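Local coordinates for protein vacuolar aminopeptidase 1 (Saccharomyces cerevisiae, PDB 5JGF) that removes N-terminal amino acids from peptides in the yeast vacuole as a dodecameric zinc aminopeptidase and is the main cargo of the cytoplasm-to-vacuole targeting pathway, at residues L288-T293 / G458-W463; I339-D344 / V453-G458; A387-L392 / R426-G431. All coordinates share one frame; numbering follows the deposited sequence.

Interaction 1 (L288-T293 / G458-W463)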
# COMPACT_ATOMS: atom_id res chain seq x y z
N LEU D 288 35.33 43.65 38.72
CA LEU D 288 34.52 42.73 37.93
C LEU D 288 33.33 42.14 38.68
O LEU D 288 33.28 42.15 39.91
CB LEU D 288 35.39 41.59 37.41
CG LEU D 288 36.59 41.96 36.53
CD1 LEU D 288 37.44 40.73 36.29
CD2 LEU D 288 36.11 42.55 35.22
N PHE D 289 32.38 41.62 37.91
CA PHE D 289 31.19 40.95 38.43
C PHE D 289 31.18 39.66 37.62
O PHE D 289 30.96 39.69 36.40
CB PHE D 289 29.94 41.80 38.14
CG PHE D 289 28.69 41.34 38.87
CD1 PHE D 289 27.61 42.21 39.02
CD2 PHE D 289 28.58 40.05 39.38
CE1 PHE D 289 26.44 41.81 39.67
CE2 PHE D 289 27.41 39.63 40.03
CZ PHE D 289 26.34 40.51 40.18
N SER D 290 31.44 38.54 38.28
CA SER D 290 31.50 37.23 37.62
C SER D 290 30.49 36.26 38.22
O SER D 290 30.19 36.33 39.41
CB SER D 290 32.90 36.64 37.76
OG SER D 290 33.90 37.53 37.29
N THR D 291 29.98 35.35 37.40
CA THR D 291 29.02 34.39 37.91
C THR D 291 28.88 33.13 37.09
O THR D 291 29.09 33.13 35.87
CB THR D 291 27.60 35.00 38.03
OG1 THR D 291 26.67 33.97 38.41
CG2 THR D 291 27.14 35.58 36.70
N VAL D 292 28.56 32.04 37.78
CA VAL D 292 28.27 30.77 37.14
C VAL D 292 26.88 30.50 37.68
O VAL D 292 26.69 30.41 38.90
CB VAL D 292 29.20 29.63 37.58
CG1 VAL D 292 28.63 28.29 37.09
CG2 VAL D 292 30.59 29.83 36.99
N THR D 293 25.90 30.41 36.79
CA THR D 293 24.55 30.13 37.22
C THR D 293 24.15 28.79 36.62
O THR D 293 24.31 28.56 35.42
CB THR D 293 23.60 31.26 36.77
OG1 THR D 293 23.99 32.48 37.41
CG2 THR D 293 22.16 30.94 37.17
N GLY D 458 40.29 30.64 32.02
CA GLY D 458 40.83 31.68 31.17
C GLY D 458 39.78 32.73 30.84
O GLY D 458 40.09 33.91 30.68
N PHE D 459 38.53 32.29 30.72
CA PHE D 459 37.43 33.20 30.43
C PHE D 459 37.26 34.23 31.55
O PHE D 459 37.20 35.43 31.29
CB PHE D 459 36.12 32.43 30.26
CG PHE D 459 34.90 33.31 30.26
CD1 PHE D 459 34.60 34.12 29.17
CD2 PHE D 459 34.05 33.35 31.37
CE1 PHE D 459 33.48 34.96 29.18
CE2 PHE D 459 32.93 34.17 31.39
CZ PHE D 459 32.64 34.98 30.30
N PHE D 460 37.17 33.76 32.79
CA PHE D 460 36.98 34.68 33.91
C PHE D 460 38.16 35.63 34.06
O PHE D 460 37.98 36.81 34.37
CB PHE D 460 36.77 33.90 35.21
CG PHE D 460 35.40 33.27 35.31
CD1 PHE D 460 34.26 34.04 35.17
CD2 PHE D 460 35.26 31.91 35.57
CE1 PHE D 460 32.99 33.48 35.28
CE2 PHE D 460 34.00 31.33 35.68
CZ PHE D 460 32.86 32.12 35.54
N LYS D 461 39.36 35.13 33.81
CA LYS D 461 40.55 35.96 33.93
C LYS D 461 40.69 37.03 32.85
O LYS D 461 41.02 38.18 33.14
CB LYS D 461 41.81 35.10 33.89
CG LYS D 461 42.08 34.27 35.12
CD LYS D 461 43.33 33.42 34.91
CE LYS D 461 43.72 32.65 36.15
NZ LYS D 461 44.87 31.74 35.89
N HIS D 462 40.41 36.66 31.60
CA HIS D 462 40.62 37.58 30.49
C HIS D 462 39.46 38.07 29.61
O HIS D 462 39.70 38.85 28.70
CB HIS D 462 41.69 36.98 29.57
CG HIS D 462 42.88 36.44 30.30
ND1 HIS D 462 43.27 35.13 30.21
CD2 HIS D 462 43.76 37.05 31.13
CE1 HIS D 462 44.35 34.94 30.96
NE2 HIS D 462 44.66 36.09 31.53
N TRP D 463 38.23 37.64 29.86
CA TRP D 463 37.14 38.09 28.99
C TRP D 463 36.96 39.60 28.93
O TRP D 463 36.71 40.16 27.86
CB TRP D 463 35.81 37.43 29.37
CG TRP D 463 35.09 38.12 30.49
CD1 TRP D 463 35.21 37.87 31.82
CD2 TRP D 463 34.16 39.20 30.37
NE1 TRP D 463 34.42 38.73 32.54
CE2 TRP D 463 33.76 39.55 31.67
CE3 TRP D 463 33.62 39.90 29.28
CZ2 TRP D 463 32.84 40.59 31.93
CZ3 TRP D 463 32.71 40.93 29.53
CH2 TRP D 463 32.33 41.26 30.85
O HOH W 1 33.54 39.54 35.00
O HOH W 2 35.54 37.54 35.07
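S290 and F460 are joined through water 2, which lies between the strand and the helix. The water donates to F460 O at 2.6 Å. Water 2 also bonds S290 OG at 2.8 Å and takes a weak bond from W463 NE1. The same indole N-H gives a shorter bond to water 1, with 2.7 Å from NE1 to the water. Water 1 in turn donates to F289 O. Both waters sit at the edge of the indole, in its plane. W463 reaches residues 288-293 through these waters rather than by direct contact.

The apolar part centres on the F460 ring. Its CG is anti to the carbonyl carbon (chi1 -74°), and this torsion sends the ring out to the strand, although CB does not face it. V292 CG2 meets the ring edge, 3.5 Å from F460 CZ, and the two side chains cross at about a right angle. T291 O also lies at this edge, in the ring plane, 3.9 Å from F460 CZ. S290 CB comes in obliquely, 3.9 Å from F460 CD1. F459 CD2 lies over one face, near the rim. Y277 of helix 261-278 also meets the ring. Were F460 replaced by an alanine, a gap beside V292 and S290 would be likely to open, and the T291 carbonyl would probably lose its aromatic neighbour.

Strand 289-295 is an inner strand of the mixed sheet in this alpha/beta peptidase. Residues 458-463 of helix 448-468 run nearly antiparallel to residues 289-293, at 159°. T291 OG1 bonds A72 O on the adjacent strand 69-76.

No direct hydrogen bond crosses between the two segments. The helix is held to the strand by ring packing, and buried polar groups are satisfied through water.

Interaction 2 (I339-D344 / V453-G458); sequences IILSAD and VKFFNG. With ZN (zinc ion), chain K.
Between residues 339-344 and 453-458 the apolar contacts come from L341 and A343, against F455 and F456. L341 CD1 stands at the edge of the F456 ring, near its plane. L341 CD1 meets the F455 ring obliquely, 4.1 Å from F455 CE2. A343 CB approaches F456 CZ at 3.8 Å. The two phenylalanines leave the helix differently. F455 has CG anti to the backbone N (chi1 175°), whereas F456 has it anti to the carbonyl carbon (chi1 -68°). F456 CE2 comes to the edge of the F455 ring, so the pair offers one apolar surface.

Metal binding falls to D344, next after A343. D344 chelates zinc with both carboxylate oxygens, unevenly: OD1 is 2.1 Å from the metal and OD2 is farther. Waters 3 and 4 also bind this ion, and H91 and D262 complete the site. D344 probably also binds substrate.

Polar contacts point elsewhere. S342 OG bonds D429 OD1 on the adjacent strand, and K454 NZ forms a salt bridge to D398.

Strand 339-347 runs between strands 86-91 and 426-434 in the mixed sheet. Helix 448-468 lies over it almost antiparallel, with F456 also packed on A269 and A273 of helix 261-278.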
# COMPACT_ATOMS: atom_id res chain seq x y z
N ILE D 339 29.09 39.48 28.74
CA ILE D 339 29.32 38.34 27.87
C ILE D 339 28.81 37.11 28.61
O ILE D 339 29.23 36.84 29.74
CB ILE D 339 30.82 38.13 27.54
CG1 ILE D 339 31.31 39.19 26.54
CG2 ILE D 339 31.04 36.73 26.96
CD1 ILE D 339 30.62 39.13 25.18
N ILE D 340 27.89 36.38 27.99
CA ILE D 340 27.36 35.18 28.60
C ILE D 340 27.82 33.97 27.82
O ILE D 340 27.67 33.91 26.60
CB ILE D 340 25.81 35.17 28.60
CG1 ILE D 340 25.26 36.36 29.39
CG2 ILE D 340 25.30 33.86 29.19
CD1 ILE D 340 23.73 36.45 29.39
N LEU D 341 28.42 33.01 28.52
CA LEU D 341 28.82 31.78 27.86
C LEU D 341 27.75 30.78 28.25
O LEU D 341 27.61 30.44 29.42
CB LEU D 341 30.18 31.27 28.35
CG LEU D 341 31.46 32.08 28.10
CD1 LEU D 341 32.67 31.21 28.42
CD2 LEU D 341 31.51 32.54 26.65
N SER D 342 26.97 30.34 27.27
CA SER D 342 25.94 29.34 27.52
C SER D 342 26.69 28.03 27.31
O SER D 342 26.93 27.62 26.18
CB SER D 342 24.81 29.46 26.49
OG SER D 342 23.89 28.39 26.63
N ALA D 343 27.09 27.40 28.41
CA ALA D 343 27.87 26.17 28.34
C ALA D 343 27.02 24.91 28.45
O ALA D 343 26.56 24.55 29.54
CB ALA D 343 28.94 26.17 29.43
N ASP D 344 26.82 24.25 27.32
CA ASP D 344 26.05 23.02 27.27
C ASP D 344 26.81 22.08 26.34
O ASP D 344 27.30 22.49 25.29
CB ASP D 344 24.64 23.28 26.72
CG ASP D 344 23.67 22.15 27.04
OD1 ASP D 344 24.12 21.11 27.56
OD2 ASP D 344 22.46 22.31 26.77
N VAL D 453 37.87 23.11 32.24
CA VAL D 453 38.18 23.96 33.38
C VAL D 453 39.19 25.03 32.97
O VAL D 453 39.04 26.21 33.30
CB VAL D 453 38.79 23.14 34.54
CG1 VAL D 453 39.28 24.07 35.65
CG2 VAL D 453 37.75 22.17 35.10
N LYS D 454 40.22 24.61 32.24
CA LYS D 454 41.26 25.52 31.79
C LYS D 454 40.68 26.64 30.95
O LYS D 454 41.01 27.81 31.14
CB LYS D 454 42.32 24.75 31.00
CG LYS D 454 43.51 25.60 30.55
CD LYS D 454 44.61 24.72 29.97
CE LYS D 454 44.95 25.11 28.54
NZ LYS D 454 45.44 26.51 28.42
N PHE D 455 39.80 26.30 30.02
CA PHE D 455 39.20 27.32 29.17
C PHE D 455 38.33 28.29 29.97
O PHE D 455 38.46 29.51 29.82
CB PHE D 455 38.34 26.68 28.08
CG PHE D 455 37.60 27.68 27.26
CD1 PHE D 455 38.26 28.46 26.31
CD2 PHE D 455 36.24 27.90 27.48
CE1 PHE D 455 37.58 29.44 25.60
CE2 PHE D 455 35.56 28.88 26.77
CZ PHE D 455 36.23 29.65 25.83
N PHE D 456 37.45 27.76 30.81
CA PHE D 456 36.56 28.60 31.61
C PHE D 456 37.32 29.48 32.59
O PHE D 456 36.90 30.60 32.89
CB PHE D 456 35.56 27.73 32.38
CG PHE D 456 34.55 27.03 31.49
CD1 PHE D 456 34.16 25.73 31.76
CD2 PHE D 456 34.00 27.69 30.40
CE1 PHE D 456 33.23 25.08 30.95
CE2 PHE D 456 33.06 27.06 29.58
CZ PHE D 456 32.68 25.75 29.86
N ASN D 457 38.44 28.98 33.09
CA ASN D 457 39.27 29.73 34.02
C ASN D 457 39.83 30.92 33.24
O ASN D 457 39.83 32.06 33.71
CB ASN D 457 40.42 28.87 34.55
CG ASN D 457 41.22 29.55 35.65
OD1 ASN D 457 42.43 29.38 35.74
ND2 ASN D 457 40.53 30.31 36.49
N GLY D 458 40.29 30.64 32.02
CA GLY D 458 40.83 31.68 31.17
C GLY D 458 39.78 32.73 30.84
O GLY D 458 40.09 33.91 30.68
ZN ZN K . 22.34 19.93 27.70
O HOH W 3 23.24 19.37 25.53
O HOH W 4 20.47 19.47 27.02

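Interaction 3 (A387-L392 / R426-G431)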
# COMPACT_ATOMS: atom_id res chain seq x y z
N ALA D 387 34.53 35.46 17.38
CA ALA D 387 35.83 36.12 17.36
C ALA D 387 36.38 36.29 18.78
O ALA D 387 37.56 36.07 19.02
CB ALA D 387 35.70 37.49 16.68
N LEU D 388 35.51 36.67 19.71
CA LEU D 388 35.92 36.87 21.09
C LEU D 388 36.46 35.59 21.72
O LEU D 388 37.49 35.61 22.38
CB LEU D 388 34.75 37.40 21.93
CG LEU D 388 35.07 37.63 23.41
CD1 LEU D 388 34.33 38.84 23.92
CD2 LEU D 388 34.71 36.38 24.21
N VAL D 389 35.76 34.48 21.50
CA VAL D 389 36.20 33.21 22.05
C VAL D 389 37.50 32.75 21.40
O VAL D 389 38.38 32.20 22.07
CB VAL D 389 35.11 32.11 21.87
CG1 VAL D 389 35.70 30.73 22.16
CG2 VAL D 389 33.95 32.39 22.80
N GLU D 390 37.64 32.97 20.10
CA GLU D 390 38.86 32.56 19.42
C GLU D 390 40.05 33.42 19.86
O GLU D 390 41.16 32.92 20.00
CB GLU D 390 38.66 32.59 17.90
CG GLU D 390 37.49 31.69 17.48
CD GLU D 390 37.33 31.51 15.98
OE1 GLU D 390 37.39 32.51 15.23
OE2 GLU D 390 37.11 30.35 15.54
N GLU D 391 39.81 34.70 20.11
CA GLU D 391 40.87 35.60 20.56
C GLU D 391 41.24 35.20 21.99
O GLU D 391 42.42 35.11 22.35
CB GLU D 391 40.40 37.05 20.52
CG GLU D 391 41.36 38.06 21.14
CD GLU D 391 42.71 38.10 20.46
OE1 GLU D 391 42.74 38.16 19.21
OE2 GLU D 391 43.74 38.07 21.16
N LEU D 392 40.22 34.95 22.79
CA LEU D 392 40.38 34.54 24.18
C LEU D 392 41.22 33.26 24.25
O LEU D 392 42.12 33.13 25.09
CB LEU D 392 39.01 34.30 24.80
CG LEU D 392 38.88 34.01 26.29
CD1 LEU D 392 39.40 35.21 27.09
CD2 LEU D 392 37.42 33.74 26.62
N ARG D 426 25.28 39.82 24.66
CA ARG D 426 25.86 38.92 23.67
C ARG D 426 26.11 37.59 24.37
O ARG D 426 26.75 37.54 25.42
CB ARG D 426 27.16 39.51 23.12
CG ARG D 426 27.92 38.58 22.19
CD ARG D 426 28.88 39.36 21.32
NE ARG D 426 28.22 39.97 20.16
CZ ARG D 426 28.26 41.27 19.87
NH1 ARG D 426 27.63 41.72 18.80
NH2 ARG D 426 28.92 42.11 20.65
N THR D 427 25.58 36.52 23.79
CA THR D 427 25.69 35.20 24.37
C THR D 427 26.35 34.23 23.39
O THR D 427 26.05 34.25 22.20
CB THR D 427 24.29 34.68 24.74
OG1 THR D 427 23.70 35.58 25.70
CG2 THR D 427 24.35 33.27 25.33
N ILE D 428 27.24 33.40 23.91
CA ILE D 428 27.96 32.43 23.10
C ILE D 428 27.68 31.01 23.56
O ILE D 428 27.95 30.66 24.71
CB ILE D 428 29.48 32.69 23.19
CG1 ILE D 428 29.76 34.16 22.85
CG2 ILE D 428 30.24 31.76 22.25
CD1 ILE D 428 31.00 34.72 23.51
N ASP D 429 27.13 30.20 22.66
CA ASP D 429 26.84 28.81 22.99
C ASP D 429 28.07 27.97 22.66
O ASP D 429 28.58 28.01 21.54
CB ASP D 429 25.63 28.30 22.20
CG ASP D 429 24.32 28.59 22.92
OD1 ASP D 429 24.03 27.91 23.93
OD2 ASP D 429 23.58 29.49 22.47
N LEU D 430 28.54 27.22 23.65
CA LEU D 430 29.70 26.36 23.48
C LEU D 430 29.65 25.31 24.58
O LEU D 430 28.75 25.32 25.41
CB LEU D 430 30.99 27.17 23.58
CG LEU D 430 31.15 28.17 24.74
CD1 LEU D 430 31.20 27.44 26.07
CD2 LEU D 430 32.43 28.98 24.53
N GLY D 431 30.62 24.41 24.58
CA GLY D 431 30.62 23.40 25.62
C GLY D 431 31.64 22.32 25.35
O GLY D 431 32.37 22.37 24.37
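No ring or other flat group carries the contact of V389 and L388 with I428 and L430; methyl groups alone meet. V389 CG2 is the central atom. V389 CG2 lies 3.8 Å from I428 CG2, equally close to I428 CD1, and 4.1 Å from L430 CD2. The V389 and I428 side chains slide past each other in opposite directions. L388 comes across I428 at about a right angle, with L388 CD2 4.1 Å from I428 CD1. I428 has CG1 anti to the carbonyl carbon (chi1 -53°), and its CD1 lies within reach of both helix residues.

Helix 383-396 is the connection of a beta-alpha-beta unit, linking the parallel neighbours 369-372 and 400-403. It packs on the sheet, and residues 387-392 cross residues 426-431 at 63°. L371 of strand 369-372 touches V389, I428 and L430.

The charged residues of both segments turn to other partners. R426 NE forms a salt bridge to D382. On the helix, E391 OE1 pairs with K141 of a neighbouring subunit, and E390 OE1 bonds Q235 of that same subunit.

All three contacts are buried and lie on one mixed sheet. Interactions 1 and 2 use successive turns of helix 448-468 and share G458. Interaction 3 brings a different helix, 383-396, to the strand next to that of interaction 2. The two helices also touch, with L392 against F459 and H462. Their chemistry differs. Interaction 1 mixes aromatic packing with bridging waters. Interaction 2 is apolar between its segments, but its strand segment carries a zinc ligand. Interaction 3 is purely aliphatic, and it alone has another subunit touching its segments. F455 CE2 meets L430 CD2 at 3.8 Å, joining interactions 2 and 3.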